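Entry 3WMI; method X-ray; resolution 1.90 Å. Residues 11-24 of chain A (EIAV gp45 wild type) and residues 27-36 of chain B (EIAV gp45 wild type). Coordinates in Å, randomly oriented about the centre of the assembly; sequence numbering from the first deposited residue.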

ATOM      1  N   ALA A  11     -10.728  10.235 -23.941  1.00 16.90           N
ATOM      2  CA  ALA A  11      -9.860  10.974 -23.024  1.00 21.40           C
ATOM      3  C   ALA A  11     -10.485  11.060 -21.628  1.00 18.35           C
ATOM      4  O   ALA A  11      -9.810  10.846 -20.617  1.00 17.95           O
ATOM      5  CB  ALA A  11      -9.572  12.366 -23.571  1.00 21.90           C
ATOM      6  N   ASP A  12     -11.776  11.370 -21.579  1.00 18.84           N
ATOM      7  CA  ASP A  12     -12.498  11.433 -20.312  1.00 18.24           C
ATOM      8  C   ASP A  12     -12.516  10.081 -19.604  1.00 19.03           C
ATOM      9  O   ASP A  12     -12.324  10.008 -18.383  1.00 18.25           O
ATOM     10  CB  ASP A  12     -13.928  11.939 -20.515  1.00 18.98           C
ATOM     11  CG  ASP A  12     -13.977  13.356 -21.058  1.00 23.44           C
ATOM     12  OD1 ASP A  12     -12.952  14.069 -21.008  1.00 21.78           O
ATOM     13  OD2 ASP A  12     -15.052  13.753 -21.540  1.00 28.17           O
ATOM     14  N   SER A  13     -12.751   9.016 -20.364  1.00 16.22           N
ATOM     15  CA  SER A  13     -12.755   7.663 -19.798  1.00 18.39           C
ATOM     16  C   SER A  13     -11.422   7.287 -19.148  1.00 17.43           C
ATOM     17  O   SER A  13     -11.397   6.731 -18.048  1.00 17.50           O
ATOM     18  CB  SER A  13     -13.118   6.625 -20.857  1.00 17.73           C
ATOM     19  OG  SER A  13     -13.087   5.316 -20.307  1.00 20.38           O
ATOM     20  N   VAL A  14     -10.321   7.575 -19.836  1.00 15.78           N
ATOM     21  CA  VAL A  14      -8.986   7.301 -19.303  1.00 14.52           C
ATOM     22  C   VAL A  14      -8.797   8.092 -18.011  1.00 18.05           C
ATOM     23  O   VAL A  14      -8.322   7.558 -16.999  1.00 16.44           O
ATOM     24  CB  VAL A  14      -7.886   7.684 -20.327  1.00 15.02           C
ATOM     25  CG1 VAL A  14      -6.505   7.619 -19.694  1.00 16.57           C
ATOM     26  CG2 VAL A  14      -7.967   6.776 -21.556  1.00 14.33           C
ATOM     27  N   GLN A  15      -9.201   9.359 -18.030  1.00 13.87           N
ATOM     28  CA  GLN A  15      -9.063  10.194 -16.834  1.00 16.77           C
ATOM     29  C   GLN A  15      -9.868   9.619 -15.660  1.00 16.93           C
ATOM     30  O   GLN A  15      -9.359   9.496 -14.537  1.00 15.09           O
ATOM     31  CB  GLN A  15      -9.471  11.637 -17.128  1.00 15.69           C
ATOM     32  CG  GLN A  15      -9.231  12.596 -15.967  1.00 15.55           C
ATOM     33  CD  GLN A  15      -7.772  12.720 -15.590  1.00 14.72           C
ATOM     34  OE1 GLN A  15      -7.334  12.191 -14.560  1.00 20.11           O
ATOM     35  NE2 GLN A  15      -7.007  13.431 -16.410  1.00 14.45           N
ATOM     36  N   ASN A  16     -11.114   9.241 -15.919  1.00 15.09           N
ATOM     37  CA  ASN A  16     -11.964   8.734 -14.855  1.00 16.51           C
ATOM     38  C   ASN A  16     -11.503   7.380 -14.329  1.00 16.31           C
ATOM     39  O   ASN A  16     -11.565   7.111 -13.135  1.00 15.43           O
ATOM     40  CB  ASN A  16     -13.421   8.690 -15.310  1.00 18.00           C
ATOM     41  CG  ASN A  16     -14.059  10.057 -15.292  1.00 21.31           C
ATOM     42  OD1 ASN A  16     -13.784  10.862 -14.405  1.00 24.77           O
ATOM     43  ND2 ASN A  16     -14.902  10.337 -16.275  1.00 21.67           N
ATOM     44  N   HIS A  17     -11.025   6.523 -15.218  1.00 18.12           N
ATOM     45  CA  HIS A  17     -10.473   5.256 -14.765  1.00 16.81           C
ATOM     46  C   HIS A  17      -9.211   5.462 -13.928  1.00 15.55           C
ATOM     47  O   HIS A  17      -8.951   4.711 -12.992  1.00 16.12           O
ATOM     48  CB  HIS A  17     -10.267   4.301 -15.936  1.00 13.26           C
ATOM     49  CG  HIS A  17     -11.543   3.683 -16.415  1.00 17.43           C
ATOM     50  ND1 HIS A  17     -12.342   4.268 -17.371  1.00 21.29           N
ATOM     51  CD2 HIS A  17     -12.189   2.556 -16.025  1.00 20.43           C
ATOM     52  CE1 HIS A  17     -13.406   3.512 -17.580  1.00 25.09           C
ATOM     53  NE2 HIS A  17     -13.339   2.470 -16.772  1.00 25.92           N
ATOM     54  N   THR A  18      -8.454   6.505 -14.234  1.00 12.40           N
ATOM     55  CA  THR A  18      -7.300   6.859 -13.409  1.00 13.16           C
ATOM     56  C   THR A  18      -7.713   7.254 -11.987  1.00 14.90           C
ATOM     57  O   THR A  18      -7.086   6.829 -10.997  1.00 12.69           O
ATOM     58  CB  THR A  18      -6.479   7.981 -14.058  1.00 15.22           C
ATOM     59  OG1 THR A  18      -5.877   7.483 -15.257  1.00 15.73           O
ATOM     60  CG2 THR A  18      -5.381   8.443 -13.125  1.00 15.91           C
ATOM     61  N   PHE A  19      -8.770   8.051 -11.884  1.00 11.11           N
ATOM     62  CA  PHE A  19      -9.325   8.408 -10.587  1.00 12.96           C
ATOM     63  C   PHE A  19      -9.746   7.144  -9.837  1.00 12.69           C
ATOM     64  O   PHE A  19      -9.541   7.044  -8.630  1.00 12.57           O
ATOM     65  CB  PHE A  19     -10.545   9.314 -10.740  1.00 15.99           C
ATOM     66  CG  PHE A  19     -10.233  10.686 -11.275  1.00 16.23           C
ATOM     67  CD1 PHE A  19      -9.024  11.304 -10.999  1.00 14.67           C
ATOM     68  CD2 PHE A  19     -11.169  11.362 -12.049  1.00 17.48           C
ATOM     69  CE1 PHE A  19      -8.756  12.564 -11.491  1.00 15.87           C
ATOM     70  CE2 PHE A  19     -10.902  12.626 -12.541  1.00 15.76           C
ATOM     71  CZ  PHE A  19      -9.701  13.222 -12.266  1.00 15.65           C
ATOM     72  N   GLU A  20     -10.344   6.191 -10.548  1.00 14.81           N
ATOM     73  CA  GLU A  20     -10.769   4.939  -9.920  1.00 14.94           C
ATOM     74  C   GLU A  20      -9.582   4.094  -9.441  1.00 13.46           C
ATOM     75  O   GLU A  20      -9.615   3.563  -8.335  1.00 13.90           O
ATOM     76  CB  GLU A  20     -11.709   4.126 -10.828  1.00 17.96           C
ATOM     77  CG  GLU A  20     -13.035   4.834 -11.107  1.00 20.74           C
ATOM     78  CD  GLU A  20     -14.051   3.985 -11.863  1.00 29.52           C
ATOM     79  OE1 GLU A  20     -13.782   3.581 -13.015  1.00 28.09           O
ATOM     80  OE2 GLU A  20     -15.140   3.737 -11.300  1.00 34.87           O
ATOM     81  N   VAL A  21      -8.544   3.972 -10.265  1.00 12.51           N
ATOM     82  CA  VAL A  21      -7.325   3.250  -9.852  1.00 12.06           C
ATOM     83  C   VAL A  21      -6.746   3.876  -8.586  1.00 13.95           C
ATOM     84  O   VAL A  21      -6.332   3.177  -7.650  1.00 12.41           O
ATOM     85  CB  VAL A  21      -6.235   3.272 -10.937  1.00 11.58           C
ATOM     86  CG1 VAL A  21      -4.922   2.716 -10.384  1.00 11.30           C
ATOM     87  CG2 VAL A  21      -6.664   2.475 -12.158  1.00 11.89           C
ATOM     88  N   GLU A  22      -6.722   5.203  -8.555  1.00 11.45           N
ATOM     89  CA  GLU A  22      -6.217   5.916  -7.392  1.00 11.14           C
ATOM     90  C   GLU A  22      -7.046   5.653  -6.133  1.00 14.39           C
ATOM     91  O   GLU A  22      -6.491   5.369  -5.063  1.00 13.73           O
ATOM     92  CB  GLU A  22      -6.113   7.408  -7.704  1.00 12.41           C
ATOM     93  CG  GLU A  22      -4.970   7.683  -8.663  1.00 13.19           C
ATOM     94  CD  GLU A  22      -4.840   9.140  -9.035  1.00 13.93           C
ATOM     95  OE1 GLU A  22      -5.776   9.921  -8.795  1.00 14.76           O
ATOM     96  OE2 GLU A  22      -3.777   9.495  -9.578  1.00 17.34           O
ATOM     97  N   ASN A  23      -8.366   5.738  -6.270  1.00 11.65           N
ATOM     98  CA  ASN A  23      -9.281   5.376  -5.183  1.00 14.73           C
ATOM     99  C   ASN A  23      -9.118   3.920  -4.713  1.00 15.57           C
ATOM    100  O   ASN A  23      -9.085   3.660  -3.501  1.00 13.83           O
ATOM    101  CB  ASN A  23     -10.737   5.655  -5.577  1.00 16.04           C
ATOM    102  CG  ASN A  23     -11.725   5.274  -4.478  1.00 21.06           C
ATOM    103  OD1 ASN A  23     -11.684   5.825  -3.382  1.00 20.64           O
ATOM    104  ND2 ASN A  23     -12.608   4.335  -4.771  1.00 20.26           N
ATOM    105  N   ASN A  24      -9.008   2.982  -5.656  1.00 13.57           N
ATOM    106  CA  ASN A  24      -8.790   1.570  -5.309  1.00 15.17           C
ATOM    107  C   ASN A  24      -7.505   1.400  -4.504  1.00 14.70           C
ATOM    108  O   ASN A  24      -7.457   0.645  -3.539  1.00 14.66           O
ATOM    109  CB  ASN A  24      -8.689   0.660  -6.546  1.00 15.18           C
ATOM    110  CG  ASN A  24      -9.937   0.677  -7.431  1.00 17.42           C
ATOM    111  OD1 ASN A  24      -9.830   0.589  -8.656  1.00 16.34           O
ATOM    112  ND2 ASN A  24     -11.114   0.770  -6.822  1.00 13.84           N
TER
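Chain B 27-36: NLEQSMITFN

Chain B packs on chain A as an almost antiparallel helix. Residues 27-35 are helical, their axis makes an angle of 166° with that of chain A 11-24 in the N-to-C sense, and the axes approach to 10.8 Å. In this register Leu B28 lies beside Phe A19 (CA to CA, 7.1 Å); because the helices run in opposite senses, Phe B35, two turns later, lies beside the earlier Gln A15 (CA to CA, 8.6 Å). Asn B36 leaves helical geometry at phi/psi -91/16, although its backbone N still bonds to Met B32 O at 3.0 Å.

No direct hydrogen bond crosses the interface, which is built by two phenylalanines acting as reciprocal knobs. Phe A19 (chi1 m, -68°) sits among Leu B28, Ser B31, Met B32 and Phe B35. Met B32, with chi1 m, lays its CG over one face of this ring, 3.6 Å from the centroid and 10° off the normal; chi2 t places SD oblique to the ring, 4.7 Å from the same centroid. Leu B28 has its CA-to-CB bond sideways to chain A, but chi1 near -152° and chi2 near -152° carry its end inward, bringing CD2 within 3.7 Å of Phe A19 CD1 and 3.5 Å of Glu A22 OE1. Its CD1 meets Asn A23 CB at 4.0 Å.

Phe B35 adopts chi1 t (180°) and chi2 63°, and its ring enters the hole formed by Asp A12, Gln A15, Asn A16 and Phe A19. One face is covered by Gln A15, whose chi1 t holds CG 3.5 Å from the Phe B35 centroid and only 7° off the normal. Asp A12 OD1 lies at the ring edge, 3.6 Å from Phe B35 CZ, where the electropositive rim favours a carboxylate oxygen. The two aromatic rings meet in an offset edge-to-face arrangement, the edge of Phe A19 toward the face of Phe B35, with planes at 70° and centroids 5.9 Å apart; Phe A19 CE2 and Phe B35 CD2 are separated by 3.8 Å.

With chi1 p, Ser B31 turns OG back to its own helix, donating to Leu B28 O at 2.8 Å; the same OG lies 3.4 Å from Phe A19 CE1. Water 2 donates both to Ser B31 OG (2.9 Å) and to Glu A22 OE1 (2.6 Å). Water 1 donates to Asn A16 OD1 (2.5 Å) and accepts from Asn B36 ND2 (2.8 Å), which also reaches back to Met B32 O at 2.9 Å.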

ATOM      1  N   ASN B  27      -6.170  15.232  -2.172  1.00 14.37           N
ATOM      2  CA  ASN B  27      -5.607  15.535  -3.481  1.00 14.75           C
ATOM      3  C   ASN B  27      -6.402  14.900  -4.617  1.00 15.79           C
ATOM      4  O   ASN B  27      -6.621  15.525  -5.651  1.00 14.12           O
ATOM      5  CB  ASN B  27      -4.126  15.145  -3.538  1.00 13.83           C
ATOM      6  CG  ASN B  27      -3.253  16.109  -2.757  1.00 21.82           C
ATOM      7  OD1 ASN B  27      -3.513  17.313  -2.732  1.00 19.76           O
ATOM      8  ND2 ASN B  27      -2.228  15.587  -2.106  1.00 15.69           N
ATOM      9  N   LEU B  28      -6.848  13.665  -4.416  1.00 14.48           N
ATOM     10  CA  LEU B  28      -7.696  12.992  -5.403  1.00 15.11           C
ATOM     11  C   LEU B  28      -8.991  13.767  -5.590  1.00 14.20           C
ATOM     12  O   LEU B  28      -9.384  14.063  -6.711  1.00 14.07           O
ATOM     13  CB  LEU B  28      -8.039  11.575  -4.942  1.00 16.03           C
ATOM     14  CG  LEU B  28      -8.342  10.461  -5.956  1.00 19.78           C
ATOM     15  CD1 LEU B  28      -9.278   9.416  -5.359  1.00 16.00           C
ATOM     16  CD2 LEU B  28      -8.798  10.932  -7.345  1.00 14.64           C
ATOM     17  N   GLU B  29      -9.668  14.081  -4.493  1.00 15.07           N
ATOM     18  CA  GLU B  29     -10.919  14.839  -4.593  1.00 17.01           C
ATOM     19  C   GLU B  29     -10.737  16.192  -5.306  1.00 16.76           C
ATOM     20  O   GLU B  29     -11.578  16.595  -6.114  1.00 16.23           O
ATOM     21  CB  GLU B  29     -11.542  15.040  -3.213  1.00 18.97           C
ATOM     22  CG  GLU B  29     -12.976  15.524  -3.265  1.00 27.97           C
ATOM     23  CD  GLU B  29     -13.886  14.556  -4.007  1.00 34.76           C
ATOM     24  OE1 GLU B  29     -13.896  13.359  -3.645  1.00 38.74           O
ATOM     25  OE2 GLU B  29     -14.573  14.990  -4.961  1.00 34.17           O
ATOM     26  N   GLN B  30      -9.644  16.880  -5.007  1.00 13.17           N
ATOM     27  CA  GLN B  30      -9.349  18.147  -5.679  1.00 15.22           C
ATOM     28  C   GLN B  30      -9.202  17.970  -7.195  1.00 18.47           C
ATOM     29  O   GLN B  30      -9.724  18.769  -7.983  1.00 15.83           O
ATOM     30  CB  GLN B  30      -8.081  18.776  -5.104  1.00 18.42           C
ATOM     31  CG  GLN B  30      -7.591  19.991  -5.896  1.00 22.88           C
ATOM     32  CD  GLN B  30      -8.485  21.203  -5.733  1.00 27.58           C
ATOM     33  OE1 GLN B  30      -8.262  22.031  -4.844  1.00 29.82           O
ATOM     34  NE2 GLN B  30      -9.500  21.326  -6.600  1.00 21.42           N
ATOM     35  N   SER B  31      -8.492  16.923  -7.603  1.00 14.61           N
ATOM     36  CA  SER B  31      -8.279  16.674  -9.029  1.00 14.45           C
ATOM     37  C   SER B  31      -9.582  16.326  -9.739  1.00 14.86           C
ATOM     38  O   SER B  31      -9.801  16.721 -10.886  1.00 14.29           O
ATOM     39  CB  SER B  31      -7.211  15.599  -9.264  1.00 16.13           C
ATOM     40  OG  SER B  31      -7.643  14.319  -8.842  1.00 16.99           O
ATOM     41  N   MET B  32     -10.454  15.600  -9.055  1.00 13.21           N
ATOM     42  CA  MET B  32     -11.726  15.223  -9.652  1.00 14.08           C
ATOM     43  C   MET B  32     -12.605  16.451  -9.852  1.00 15.36           C
ATOM     44  O   MET B  32     -13.169  16.664 -10.925  1.00 16.12           O
ATOM     45  CB  MET B  32     -12.426  14.171  -8.791  1.00 15.96           C
ATOM     46  CG  MET B  32     -11.688  12.848  -8.789  1.00 18.83           C
ATOM     47  SD  MET B  32     -12.587  11.527  -7.943  1.00 25.08           S
ATOM     48  CE  MET B  32     -14.093  11.523  -8.883  1.00 24.05           C
ATOM     49  N   ILE B  33     -12.697  17.270  -8.819  1.00 14.85           N
ATOM     50  CA  ILE B  33     -13.497  18.490  -8.888  1.00 16.05           C
ATOM     51  C   ILE B  33     -12.993  19.423  -9.982  1.00 16.71           C
ATOM     52  O   ILE B  33     -13.780  19.975 -10.757  1.00 16.14           O
ATOM     53  CB  ILE B  33     -13.523  19.183  -7.523  1.00 15.40           C
ATOM     54  CG1 ILE B  33     -14.391  18.362  -6.567  1.00 14.75           C
ATOM     55  CG2 ILE B  33     -14.051  20.613  -7.629  1.00 17.94           C
ATOM     56  CD1 ILE B  33     -14.365  18.862  -5.193  1.00 17.33           C
ATOM     57  N   THR B  34     -11.676  19.568 -10.074  1.00 13.81           N
ATOM     58  CA  THR B  34     -11.083  20.438 -11.091  1.00 16.04           C
ATOM     59  C   THR B  34     -11.344  19.902 -12.497  1.00 20.57           C
ATOM     60  O   THR B  34     -11.691  20.660 -13.411  1.00 16.74           O
ATOM     61  CB  THR B  34      -9.574  20.630 -10.851  1.00 18.97           C
ATOM     62  OG1 THR B  34      -9.376  21.294  -9.597  1.00 14.70           O
ATOM     63  CG2 THR B  34      -8.942  21.468 -11.956  1.00 16.94           C
ATOM     64  N   PHE B  35     -11.196  18.592 -12.668  1.00 15.81           N
ATOM     65  CA  PHE B  35     -11.441  17.974 -13.970  1.00 18.87           C
ATOM     66  C   PHE B  35     -12.879  18.189 -14.427  1.00 19.83           C
ATOM     67  O   PHE B  35     -13.150  18.349 -15.617  1.00 20.26           O
ATOM     68  CB  PHE B  35     -11.151  16.474 -13.924  1.00 13.93           C
ATOM     69  CG  PHE B  35     -11.393  15.776 -15.225  1.00 15.38           C
ATOM     70  CD1 PHE B  35     -10.646  16.106 -16.346  1.00 17.05           C
ATOM     71  CD2 PHE B  35     -12.365  14.795 -15.332  1.00 19.15           C
ATOM     72  CE1 PHE B  35     -10.863  15.469 -17.553  1.00 20.97           C
ATOM     73  CE2 PHE B  35     -12.587  14.144 -16.540  1.00 18.92           C
ATOM     74  CZ  PHE B  35     -11.832  14.486 -17.649  1.00 19.95           C
ATOM     75  N   ASN B  36     -13.802  18.186 -13.477  1.00 16.89           N
ATOM     76  CA  ASN B  36     -15.213  18.345 -13.813  1.00 22.17           C
ATOM     77  C   ASN B  36     -15.688  19.805 -13.806  1.00 25.91           C
ATOM     78  O   ASN B  36     -16.889  20.076 -13.805  1.00 30.18           O
ATOM     79  CB  ASN B  36     -16.083  17.455 -12.922  1.00 26.50           C
ATOM     80  CG  ASN B  36     -15.940  15.975 -13.270  1.00 29.64           C
ATOM     81  OD1 ASN B  36     -16.425  15.527 -14.313  1.00 34.96           O
ATOM     82  ND2 ASN B  36     -15.260  15.217 -12.413  1.00 27.94           N
TER
HETATM   83  O   HOH W   1     -14.979  12.449 -12.921  1.00 34.87           O
HETATM   84  O   HOH W   2      -5.690  12.357  -9.721  1.00 16.25           O